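Local coordinates for glycosyl hydrolase family 2, TIM barrel domain protein (Faecalibacterium prausnitzii A2-165, PDB 6ED2) that probably hydrolyses beta-glucuronides, as a gut bacterial beta-glucuronidase of glycosyl hydrolase family 2, at residues A[213-218]-A[464-469]; A[217-222]-A[295-300]; A[372-377]-A[430-435]. All coordinates share one frame; numbering follows the deposited sequence.

Contacts 1 and 2 start from strand 210-219 of the immunoglobulin-like beta-sandwich domain (strands 210-219 to 286-295), and their centres lie about 11 Å apart. Contact 1 joins that strand to the TIM barrel. Contact 2 joins it to the linker 295-300, which leads into the barrel. Contact 3 lies within the barrel, where strand 373-377 pairs with strand 433-440. Its centre is about 12 Å from that of contact 1 and about 16 Å from that of contact 2. Along the chain, contact 2 closes before contact 3 opens, and contact 1 spans both. Contacts 1 and 2 hold the sandwich to the barrel. Arg298 and Arg468 tie that interface to contact 3 at Pro431 and Val433.

Contact 1: residues A[213-218]-A[464-469]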
loop_
_atom_site.group_PDB
_atom_site.type_symbol
_atom_site.label_atom_id
_atom_site.label_comp_id
_atom_site.label_asym_id
_atom_site.label_seq_id
_atom_site.Cartn_x
_atom_site.Cartn_y
_atom_site.Cartn_z
ATOM N N TYR A 213 47.156 8.912 -16.900
ATOM C CA TYR A 213 48.118 7.954 -16.400
ATOM C C TYR A 213 47.443 6.599 -16.438
ATOM O O TYR A 213 46.217 6.499 -16.505
ATOM C CB TYR A 213 48.618 8.296 -14.991
ATOM C CG TYR A 213 47.653 7.960 -13.875
ATOM C CD1 TYR A 213 47.741 6.757 -13.199
ATOM C CD2 TYR A 213 46.648 8.865 -13.488
ATOM C CE1 TYR A 213 46.857 6.438 -12.175
ATOM C CE2 TYR A 213 45.758 8.559 -12.451
ATOM C CZ TYR A 213 45.872 7.338 -11.801
ATOM O OH TYR A 213 45.018 6.993 -10.770
ATOM N N SER A 214 48.261 5.557 -16.416
ATOM C CA SER A 214 47.765 4.191 -16.448
ATOM C C SER A 214 48.585 3.385 -15.461
ATOM O O SER A 214 49.733 3.738 -15.169
ATOM C CB SER A 214 47.855 3.567 -17.867
ATOM O OG SER A 214 49.203 3.221 -18.192
ATOM N N THR A 215 47.984 2.306 -14.952
ATOM C CA THR A 215 48.625 1.377 -14.028
ATOM C C THR A 215 48.284 -0.056 -14.430
ATOM O O THR A 215 47.201 -0.325 -14.967
ATOM C CB THR A 215 48.193 1.609 -12.549
ATOM O OG1 THR A 215 46.760 1.568 -12.431
ATOM C CG2 THR A 215 48.714 2.940 -12.021
ATOM N N ARG A 216 49.248 -0.958 -14.188
ATOM C CA ARG A 216 49.134 -2.414 -14.267
ATOM C C ARG A 216 49.728 -2.972 -12.990
ATOM O O ARG A 216 50.700 -2.427 -12.464
ATOM C CB ARG A 216 49.926 -3.054 -15.452
ATOM C CG ARG A 216 49.468 -2.687 -16.842
ATOM C CD ARG A 216 50.631 -2.679 -17.864
ATOM N NE ARG A 216 50.324 -1.778 -18.998
ATOM C CZ ARG A 216 51.073 -0.737 -19.386
ATOM N NH1 ARG A 216 52.203 -0.448 -18.754
ATOM N NH2 ARG A 216 50.698 0.015 -20.413
ATOM N N TYR A 217 49.191 -4.088 -12.519
ATOM C CA TYR A 217 49.593 -4.610 -11.220
ATOM C C TYR A 217 50.131 -6.026 -11.348
ATOM O O TYR A 217 49.702 -6.805 -12.207
ATOM C CB TYR A 217 48.413 -4.560 -10.219
ATOM C CG TYR A 217 47.882 -3.146 -10.087
ATOM C CD1 TYR A 217 48.378 -2.288 -9.111
ATOM C CD2 TYR A 217 46.954 -2.650 -10.984
ATOM C CE1 TYR A 217 47.926 -0.996 -9.004
ATOM C CE2 TYR A 217 46.503 -1.348 -10.896
ATOM C CZ TYR A 217 46.985 -0.532 -9.893
ATOM O OH TYR A 217 46.544 0.758 -9.803
ATOM N N ARG A 218 51.074 -6.342 -10.466
ATOM C CA ARG A 218 51.735 -7.634 -10.443
ATOM C C ARG A 218 52.078 -7.950 -8.994
ATOM O O ARG A 218 52.665 -7.115 -8.293
ATOM C CB ARG A 218 52.983 -7.589 -11.330
ATOM C CG ARG A 218 53.856 -8.816 -11.326
ATOM C CD ARG A 218 54.948 -8.684 -12.416
ATOM N NE ARG A 218 55.661 -7.400 -12.333
ATOM C CZ ARG A 218 55.587 -6.414 -13.233
ATOM N NH1 ARG A 218 56.277 -5.285 -13.051
ATOM N NH2 ARG A 218 54.840 -6.553 -14.323
ATOM N N ASP A 464 42.752 -1.130 -22.749
ATOM C CA ASP A 464 42.896 -1.405 -21.332
ATOM C C ASP A 464 44.292 -1.921 -21.035
ATOM O O ASP A 464 44.604 -3.071 -21.386
ATOM C CB ASP A 464 41.845 -2.406 -20.861
ATOM C CG ASP A 464 41.908 -2.644 -19.364
ATOM O OD1 ASP A 464 42.754 -2.011 -18.698
ATOM O OD2 ASP A 464 41.140 -3.480 -18.848
ATOM N N PRO A 465 45.138 -1.152 -20.345
ATOM C CA PRO A 465 46.460 -1.675 -19.972
ATOM C C PRO A 465 46.378 -2.917 -19.117
ATOM O O PRO A 465 47.332 -3.699 -19.082
ATOM C CB PRO A 465 47.100 -0.512 -19.192
ATOM C CG PRO A 465 46.256 0.670 -19.460
ATOM C CD PRO A 465 44.876 0.153 -19.723
ATOM N N GLN A 466 45.284 -3.118 -18.399
ATOM C CA GLN A 466 45.184 -4.273 -17.516
ATOM C C GLN A 466 44.532 -5.470 -18.184
ATOM O O GLN A 466 44.491 -6.544 -17.575
ATOM C CB GLN A 466 44.401 -3.909 -16.246
ATOM C CG GLN A 466 45.082 -2.842 -15.405
ATOM C CD GLN A 466 44.250 -2.426 -14.198
ATOM O OE1 GLN A 466 43.472 -3.213 -13.651
ATOM N NE2 GLN A 466 44.419 -1.186 -13.777
ATOM N N LYS A 467 44.011 -5.309 -19.405
ATOM C CA LYS A 467 43.487 -6.430 -20.182
ATOM C C LYS A 467 42.404 -7.172 -19.393
ATOM O O LYS A 467 42.408 -8.401 -19.279
ATOM C CB LYS A 467 44.629 -7.369 -20.603
ATOM C CG LYS A 467 45.718 -6.665 -21.450
ATOM C CD LYS A 467 45.222 -6.440 -22.889
ATOM C CE LYS A 467 46.230 -5.683 -23.786
ATOM N NZ LYS A 467 45.971 -4.201 -23.834
ATOM N N ARG A 468 41.479 -6.399 -18.827
ATOM C CA ARG A 468 40.392 -6.964 -18.050
ATOM C C ARG A 468 39.377 -7.631 -18.973
ATOM O O ARG A 468 39.193 -7.201 -20.119
ATOM C CB ARG A 468 39.703 -5.875 -17.225
ATOM C CG ARG A 468 40.333 -5.659 -15.869
ATOM C CD ARG A 468 39.981 -4.289 -15.321
ATOM N NE ARG A 468 40.670 -3.229 -16.049
ATOM C CZ ARG A 468 40.954 -2.034 -15.532
ATOM N NH1 ARG A 468 40.570 -1.720 -14.287
ATOM N NH2 ARG A 468 41.618 -1.150 -16.266
ATOM N N PRO A 469 38.676 -8.651 -18.484
ATOM C CA PRO A 469 37.771 -9.429 -19.352
ATOM C C PRO A 469 36.640 -8.591 -19.933
ATOM O O PRO A 469 36.180 -7.619 -19.322
ATOM C CB PRO A 469 37.229 -10.516 -18.415
ATOM C CG PRO A 469 37.501 -10.010 -17.020
ATOM C CD PRO A 469 38.757 -9.197 -17.121
HETATM O O HOH W 1 45.277 1.297 -15.944
#
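Gln466 and Pro465 meet Ser214, Thr215, Arg216 and Tyr217 where the immunoglobulin-like beta-sandwich domain of this family 2 enzyme abuts its TIM barrel. Segment 213-218 lies on strand 210-219, outermost in a three-stranded sheet. Segment 464-469 is the barrel loop after helix 449-463 and opens with a type I beta turn.

The one direct hydrogen bond runs from Gln466 NE2 to Thr215 O at 3.1 Å, bent to 145° at the hydrogen, from above the carbonyl plane. Gln466 CG stands anti to the carbonyl carbon (chi1 -63°) and the chain beyond is extended, which carries the amide there. Water 1 accepts from Thr215 N and, weakly, from Gln466 NE2. Gln466 OE1 is held by Arg298 NH1 and lies over the Arg468 guanidinium face, 3.3 Å above its plane. With an alanine in place of Gln466, Thr215 O would probably lose this donor and Arg298 NH1 this acceptor.

Packing does the rest. Pro465 CG sits 3.7 Å from Ser214 CB. Arg216 crosses Pro465 at about a right angle, with Arg216 CG 3.3 Å from Pro465 O. Gln466 NE2 approaches the edge of the Tyr217 ring, 3.6 Å from CE2, with the planes 86° apart.

Within the loop, Arg468 NE and NH2 grip the Asp464 carboxylate side-on in a salt bridge. In an Asx turn, Gln466 N reaches Asp464 OD1 at 2.8 Å, from the carboxylate face opposite Arg468 NH2.

Contact 2: residues A[217-222]-A[295-300]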
loop_
_atom_site.group_PDB
_atom_site.type_symbol
_atom_site.label_atom_id
_atom_site.label_comp_id
_atom_site.label_asym_id
_atom_site.label_seq_id
_atom_site.Cartn_x
_atom_site.Cartn_y
_atom_site.Cartn_z
ATOM N N TYR A 217 49.191 -4.088 -12.519
ATOM C CA TYR A 217 49.593 -4.610 -11.220
ATOM C C TYR A 217 50.131 -6.026 -11.348
ATOM O O TYR A 217 49.702 -6.805 -12.207
ATOM C CB TYR A 217 48.413 -4.560 -10.219
ATOM C CG TYR A 217 47.882 -3.146 -10.087
ATOM C CD1 TYR A 217 48.378 -2.288 -9.111
ATOM C CD2 TYR A 217 46.954 -2.650 -10.984
ATOM C CE1 TYR A 217 47.926 -0.996 -9.004
ATOM C CE2 TYR A 217 46.503 -1.348 -10.896
ATOM C CZ TYR A 217 46.985 -0.532 -9.893
ATOM O OH TYR A 217 46.544 0.758 -9.803
ATOM N N ARG A 218 51.074 -6.342 -10.466
ATOM C CA ARG A 218 51.735 -7.634 -10.443
ATOM C C ARG A 218 52.078 -7.950 -8.994
ATOM O O ARG A 218 52.665 -7.115 -8.293
ATOM C CB ARG A 218 52.983 -7.589 -11.330
ATOM C CG ARG A 218 53.856 -8.816 -11.326
ATOM C CD ARG A 218 54.948 -8.684 -12.416
ATOM N NE ARG A 218 55.661 -7.400 -12.333
ATOM C CZ ARG A 218 55.587 -6.414 -13.233
ATOM N NH1 ARG A 218 56.277 -5.285 -13.051
ATOM N NH2 ARG A 218 54.840 -6.553 -14.323
ATOM N N LEU A 219 51.690 -9.137 -8.539
ATOM C CA LEU A 219 52.030 -9.583 -7.197
ATOM C C LEU A 219 53.347 -10.353 -7.222
ATOM O O LEU A 219 53.612 -11.119 -8.151
ATOM C CB LEU A 219 50.909 -10.452 -6.624
ATOM C CG LEU A 219 49.499 -9.859 -6.725
ATOM C CD1 LEU A 219 48.494 -10.712 -5.965
ATOM C CD2 LEU A 219 49.457 -8.415 -6.242
ATOM N N THR A 220 54.176 -10.132 -6.208
ATOM C CA THR A 220 55.481 -10.781 -6.100
ATOM C C THR A 220 55.569 -11.501 -4.761
ATOM O O THR A 220 54.642 -11.456 -3.954
ATOM C CB THR A 220 56.621 -9.769 -6.263
ATOM O OG1 THR A 220 56.633 -8.878 -5.144
ATOM C CG2 THR A 220 56.435 -8.962 -7.543
ATOM N N GLU A 221 56.702 -12.164 -4.519
ATOM C CA GLU A 221 56.845 -12.905 -3.267
ATOM C C GLU A 221 56.918 -11.975 -2.059
ATOM O O GLU A 221 56.399 -12.308 -0.985
ATOM C CB GLU A 221 58.079 -13.809 -3.322
ATOM C CG GLU A 221 58.498 -14.394 -1.958
ATOM C CD GLU A 221 57.690 -15.623 -1.545
ATOM O OE1 GLU A 221 56.545 -15.467 -1.047
ATOM O OE2 GLU A 221 58.211 -16.749 -1.711
ATOM N N THR A 222 57.528 -10.804 -2.221
ATOM C CA THR A 222 57.707 -9.851 -1.133
ATOM C C THR A 222 56.767 -8.655 -1.204
ATOM O O THR A 222 56.840 -7.780 -0.335
ATOM C CB THR A 222 59.147 -9.344 -1.121
ATOM O OG1 THR A 222 59.464 -8.826 -2.420
ATOM C CG2 THR A 222 60.095 -10.479 -0.782
ATOM N N ILE A 295 44.802 4.656 -5.507
ATOM C CA ILE A 295 44.790 3.434 -6.291
ATOM C C ILE A 295 44.821 2.248 -5.341
ATOM O O ILE A 295 45.295 2.335 -4.208
ATOM C CB ILE A 295 45.976 3.354 -7.270
ATOM C CG1 ILE A 295 47.288 3.324 -6.492
ATOM C CG2 ILE A 295 45.946 4.495 -8.248
ATOM C CD1 ILE A 295 48.524 3.431 -7.385
ATOM N N GLY A 296 44.314 1.129 -5.822
ATOM C CA GLY A 296 44.351 -0.116 -5.078
ATOM C C GLY A 296 45.211 -1.116 -5.823
ATOM O O GLY A 296 45.188 -1.168 -7.055
ATOM N N ILE A 297 45.978 -1.892 -5.069
ATOM C CA ILE A 297 46.887 -2.880 -5.629
ATOM C C ILE A 297 46.144 -4.210 -5.681
ATOM O O ILE A 297 45.920 -4.854 -4.651
ATOM C CB ILE A 297 48.177 -2.987 -4.805
ATOM C CG1 ILE A 297 48.888 -1.630 -4.757
ATOM C CG2 ILE A 297 49.103 -4.025 -5.404
ATOM C CD1 ILE A 297 50.208 -1.687 -4.000
ATOM N N ARG A 298 45.750 -4.615 -6.882
ATOM C CA ARG A 298 45.027 -5.863 -7.057
ATOM C C ARG A 298 45.165 -6.313 -8.506
ATOM O O ARG A 298 45.231 -5.486 -9.421
ATOM C CB ARG A 298 43.545 -5.711 -6.685
ATOM C CG ARG A 298 42.777 -4.746 -7.590
ATOM C CD ARG A 298 42.053 -5.476 -8.711
ATOM N NE ARG A 298 41.387 -4.595 -9.678
ATOM C CZ ARG A 298 41.961 -4.128 -10.783
ATOM N NH1 ARG A 298 43.229 -4.436 -11.040
ATOM N NH2 ARG A 298 41.277 -3.341 -11.617
ATOM N N THR A 299 45.163 -7.632 -8.701
ATOM C CA THR A 299 45.123 -8.237 -10.026
ATOM C C THR A 299 43.778 -8.920 -10.255
ATOM O O THR A 299 43.157 -9.441 -9.321
ATOM C CB THR A 299 46.236 -9.268 -10.217
ATOM O OG1 THR A 299 46.010 -10.388 -9.344
ATOM C CG2 THR A 299 47.602 -8.652 -9.945
ATOM N N PHE A 300 43.327 -8.908 -11.506
ATOM C CA PHE A 300 42.071 -9.573 -11.821
ATOM C C PHE A 300 42.124 -10.149 -13.230
ATOM O O PHE A 300 42.452 -9.433 -14.180
ATOM C CB PHE A 300 40.896 -8.609 -11.680
ATOM C CG PHE A 300 39.563 -9.257 -11.883
ATOM C CD1 PHE A 300 38.875 -9.799 -10.816
ATOM C CD2 PHE A 300 39.000 -9.331 -13.146
ATOM C CE1 PHE A 300 37.625 -10.402 -11.003
ATOM C CE2 PHE A 300 37.767 -9.930 -13.340
ATOM C CZ PHE A 300 37.077 -10.466 -12.262
HETATM O O HOH W 2 43.888 1.160 -8.754
#
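Tyr217 lies along the backbone of residues 295-298, at the start of the linker that runs from the immunoglobulin-like beta-sandwich domain into the TIM barrel. Segment 217-222 is the end of strand 210-219 and the turn after it. Segment 295-300 joins strand 286-295, the last of the sandwich, to strand 300-303. No direct hydrogen bond crosses, so packing and one water carry the contact.

Tyr217 comes first along the strand. Its CB rests 3.4 Å from Arg298 O. With CG anti to the carbonyl carbon (chi1 -57°), the ring runs back along the linker toward Ile295. Gly296 O lies over one ring face, 3.4 Å from Tyr217 CE1. Ile297 CA approaches obliquely, 3.8 Å from Tyr217 CD1. The Arg298 guanidinium meets the ring near CD2, with the two planes 81° apart. Arg298 NE is hydrogen-bonded to Pro431 O of the barrel. Tyr217 OH lies 3.7 Å from Ile295 CB. The hydroxyl is hydrogen-bonded with Thr215 OG1. Water 2 lies 2.9 Å from Tyr217 OH and accepts from Gly296 N.

The Tyr217 carbonyl follows, with Thr299 CG2 3.6 Å from Tyr217 O. Arg218 points away from the linker and pairs with Glu225 and Asp227 of strand 223-232.

Leu219 then turns its branched end to the linker, and Leu266 from a nearby loop packs against both Leu219 and Ile297. Leu219 CG is 3.9 Å from Thr299 CG2, and Leu219 CD2 is 4.5 Å from Ile297 CG2.

Contact 3: residues A[372-377]-A[430-435]; sequences FLIIDE and HPSVIA
Ile374 packs its side chain along Ser432, just before the neighbouring strand, and Val433, its first residue. Ile374 CB lies 3.8 Å from Ser432 O and also packs on Val433 CG2. CG1 stands anti to the carbonyl carbon (chi1 -65°), which points that branch toward Ser432, and Ile374 CG1 is 4.0 Å from Ser432 OG. The chain continues extended to the tip, where Ile374 CD1 comes to 3.6 Å from Ser432 OG. That hydroxyl is hydrogen-bonded to Asp368 OD1. Tyr364 of helix 361-370 touches both Ile374 and Val433, so this helix packs on their face of the pair. Asp376 lies on the same face. Its CB packs on Val433 CG1, and its OD1 bonds to Tyr364 OH.

The backbones pair in parallel. Ile374 N gives to Ser432 O at 2.8 Å, from above the carbonyl plane. Ile434 N reaches Ile374 O at 3.0 Å, in the carbonyl plane and nearly straight (171°). Asp376 N reaches Ala435 O at 2.9 Å.

Ile374 pairs with Val433, but Ile375 pairs with Ala435. The register thus slips by one residue, a beta bulge that inserts Ile434. The Ile434 side chain folds back over the first strand, and Ile434 CG1 meets Leu373 CB at 3.9 Å. On the other face, Ile375 CG1 packs on Ala435 CB. The two short strand segments are inclined at 60°.

Two adjacent parallel strands joined through helix 409-427 make a beta-alpha-beta crossover, the repeating unit of a TIM barrel, here between its third and fourth parallel strands.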
loop_
_atom_site.group_PDB
_atom_site.type_symbol
_atom_site.label_atom_id
_atom_site.label_comp_id
_atom_site.label_asym_id
_atom_site.label_seq_id
_atom_site.Cartn_x
_atom_site.Cartn_y
_atom_site.Cartn_z
ATOM N N PHE A 372 34.183 -3.092 -3.588
ATOM C CA PHE A 372 33.161 -3.671 -4.449
ATOM C C PHE A 372 33.716 -3.826 -5.859
ATOM O O PHE A 372 34.546 -3.031 -6.301
ATOM C CB PHE A 372 31.898 -2.801 -4.484
ATOM C CG PHE A 372 30.906 -3.127 -3.398
ATOM C CD1 PHE A 372 31.053 -2.600 -2.125
ATOM C CD2 PHE A 372 29.829 -3.962 -3.652
ATOM C CE1 PHE A 372 30.140 -2.905 -1.121
ATOM C CE2 PHE A 372 28.915 -4.277 -2.649
ATOM C CZ PHE A 372 29.068 -3.746 -1.384
ATOM N N LEU A 373 33.272 -4.874 -6.550
ATOM C CA LEU A 373 33.669 -5.140 -7.923
ATOM C C LEU A 373 32.632 -4.559 -8.870
ATOM O O LEU A 373 31.426 -4.725 -8.662
ATOM C CB LEU A 373 33.801 -6.649 -8.163
ATOM C CG LEU A 373 34.661 -7.417 -7.167
ATOM C CD1 LEU A 373 34.648 -8.912 -7.474
ATOM C CD2 LEU A 373 36.087 -6.869 -7.200
ATOM N N ILE A 374 33.103 -3.914 -9.931
ATOM C CA ILE A 374 32.244 -3.247 -10.905
ATOM C C ILE A 374 32.485 -3.838 -12.287
ATOM O O ILE A 374 33.636 -3.926 -12.739
ATOM C CB ILE A 374 32.513 -1.734 -10.942
ATOM C CG1 ILE A 374 32.136 -1.087 -9.599
ATOM C CG2 ILE A 374 31.780 -1.080 -12.126
ATOM C CD1 ILE A 374 32.223 0.424 -9.633
ATOM N N ILE A 375 31.400 -4.191 -12.970
ATOM C CA ILE A 375 31.398 -4.403 -14.408
ATOM C C ILE A 375 30.942 -3.106 -15.063
ATOM O O ILE A 375 29.791 -2.695 -14.908
ATOM C CB ILE A 375 30.499 -5.576 -14.810
ATOM C CG1 ILE A 375 30.946 -6.851 -14.081
ATOM C CG2 ILE A 375 30.537 -5.763 -16.317
ATOM C CD1 ILE A 375 30.066 -8.059 -14.359
ATOM N N ASP A 376 31.842 -2.471 -15.809
ATOM C CA ASP A 376 31.641 -1.129 -16.343
ATOM C C ASP A 376 31.029 -1.233 -17.732
ATOM O O ASP A 376 31.596 -1.890 -18.621
ATOM C CB ASP A 376 32.980 -0.394 -16.397
ATOM C CG ASP A 376 32.849 1.129 -16.250
ATOM O OD1 ASP A 376 31.716 1.686 -16.210
ATOM O OD2 ASP A 376 33.921 1.774 -16.194
ATOM N N GLU A 377 29.895 -0.570 -17.935
ATOM C CA GLU A 377 29.095 -0.765 -19.136
ATOM C C GLU A 377 28.873 0.547 -19.878
ATOM O O GLU A 377 28.459 1.553 -19.287
ATOM C CB GLU A 377 27.750 -1.404 -18.787
ATOM C CG GLU A 377 26.878 -1.675 -20.011
ATOM C CD GLU A 377 25.694 -2.593 -19.701
ATOM O OE1 GLU A 377 25.922 -3.791 -19.386
ATOM O OE2 GLU A 377 24.537 -2.115 -19.784
ATOM N N HIS A 430 40.534 2.542 -11.565
ATOM C CA HIS A 430 39.775 2.164 -10.378
ATOM C C HIS A 430 40.090 0.717 -10.030
ATOM O O HIS A 430 39.914 -0.164 -10.873
ATOM C CB HIS A 430 38.273 2.312 -10.629
ATOM C CG HIS A 430 37.807 3.729 -10.714
ATOM N ND1 HIS A 430 37.912 4.610 -9.658
ATOM C CD2 HIS A 430 37.216 4.416 -11.722
ATOM C CE1 HIS A 430 37.410 5.781 -10.013
ATOM N NE2 HIS A 430 36.986 5.691 -11.262
ATOM N N PRO A 431 40.541 0.420 -8.812
ATOM C CA PRO A 431 40.673 -0.995 -8.441
ATOM C C PRO A 431 39.340 -1.726 -8.514
ATOM O O PRO A 431 39.313 -2.918 -8.842
ATOM C CB PRO A 431 41.221 -0.939 -7.010
ATOM C CG PRO A 431 40.807 0.400 -6.510
ATOM C CD PRO A 431 40.872 1.318 -7.693
ATOM N N SER A 432 38.227 -1.027 -8.265
ATOM C CA SER A 432 36.915 -1.669 -8.272
ATOM C C SER A 432 36.526 -2.191 -9.655
ATOM O O SER A 432 35.815 -3.197 -9.746
ATOM C CB SER A 432 35.836 -0.700 -7.756
ATOM O OG SER A 432 35.699 0.448 -8.586
ATOM N N VAL A 433 36.983 -1.546 -10.729
ATOM C CA VAL A 433 36.560 -1.884 -12.092
ATOM C C VAL A 433 37.348 -3.102 -12.580
ATOM O O VAL A 433 38.567 -3.031 -12.774
ATOM C CB VAL A 433 36.740 -0.691 -13.032
ATOM C CG1 VAL A 433 36.512 -1.093 -14.504
ATOM C CG2 VAL A 433 35.788 0.432 -12.626
ATOM N N ILE A 434 36.656 -4.224 -12.791
ATOM C CA ILE A 434 37.315 -5.479 -13.152
ATOM C C ILE A 434 36.862 -6.044 -14.495
ATOM O O ILE A 434 37.397 -7.067 -14.928
ATOM C CB ILE A 434 37.152 -6.548 -12.047
ATOM C CG1 ILE A 434 35.706 -6.654 -11.552
ATOM C CG2 ILE A 434 38.059 -6.249 -10.866
ATOM C CD1 ILE A 434 34.821 -7.556 -12.384
ATOM N N ALA A 435 35.905 -5.420 -15.178
ATOM C CA ALA A 435 35.431 -5.973 -16.444
ATOM C C ALA A 435 34.679 -4.900 -17.207
ATOM O O ALA A 435 34.186 -3.929 -16.622
ATOM C CB ALA A 435 34.532 -7.199 -16.238
#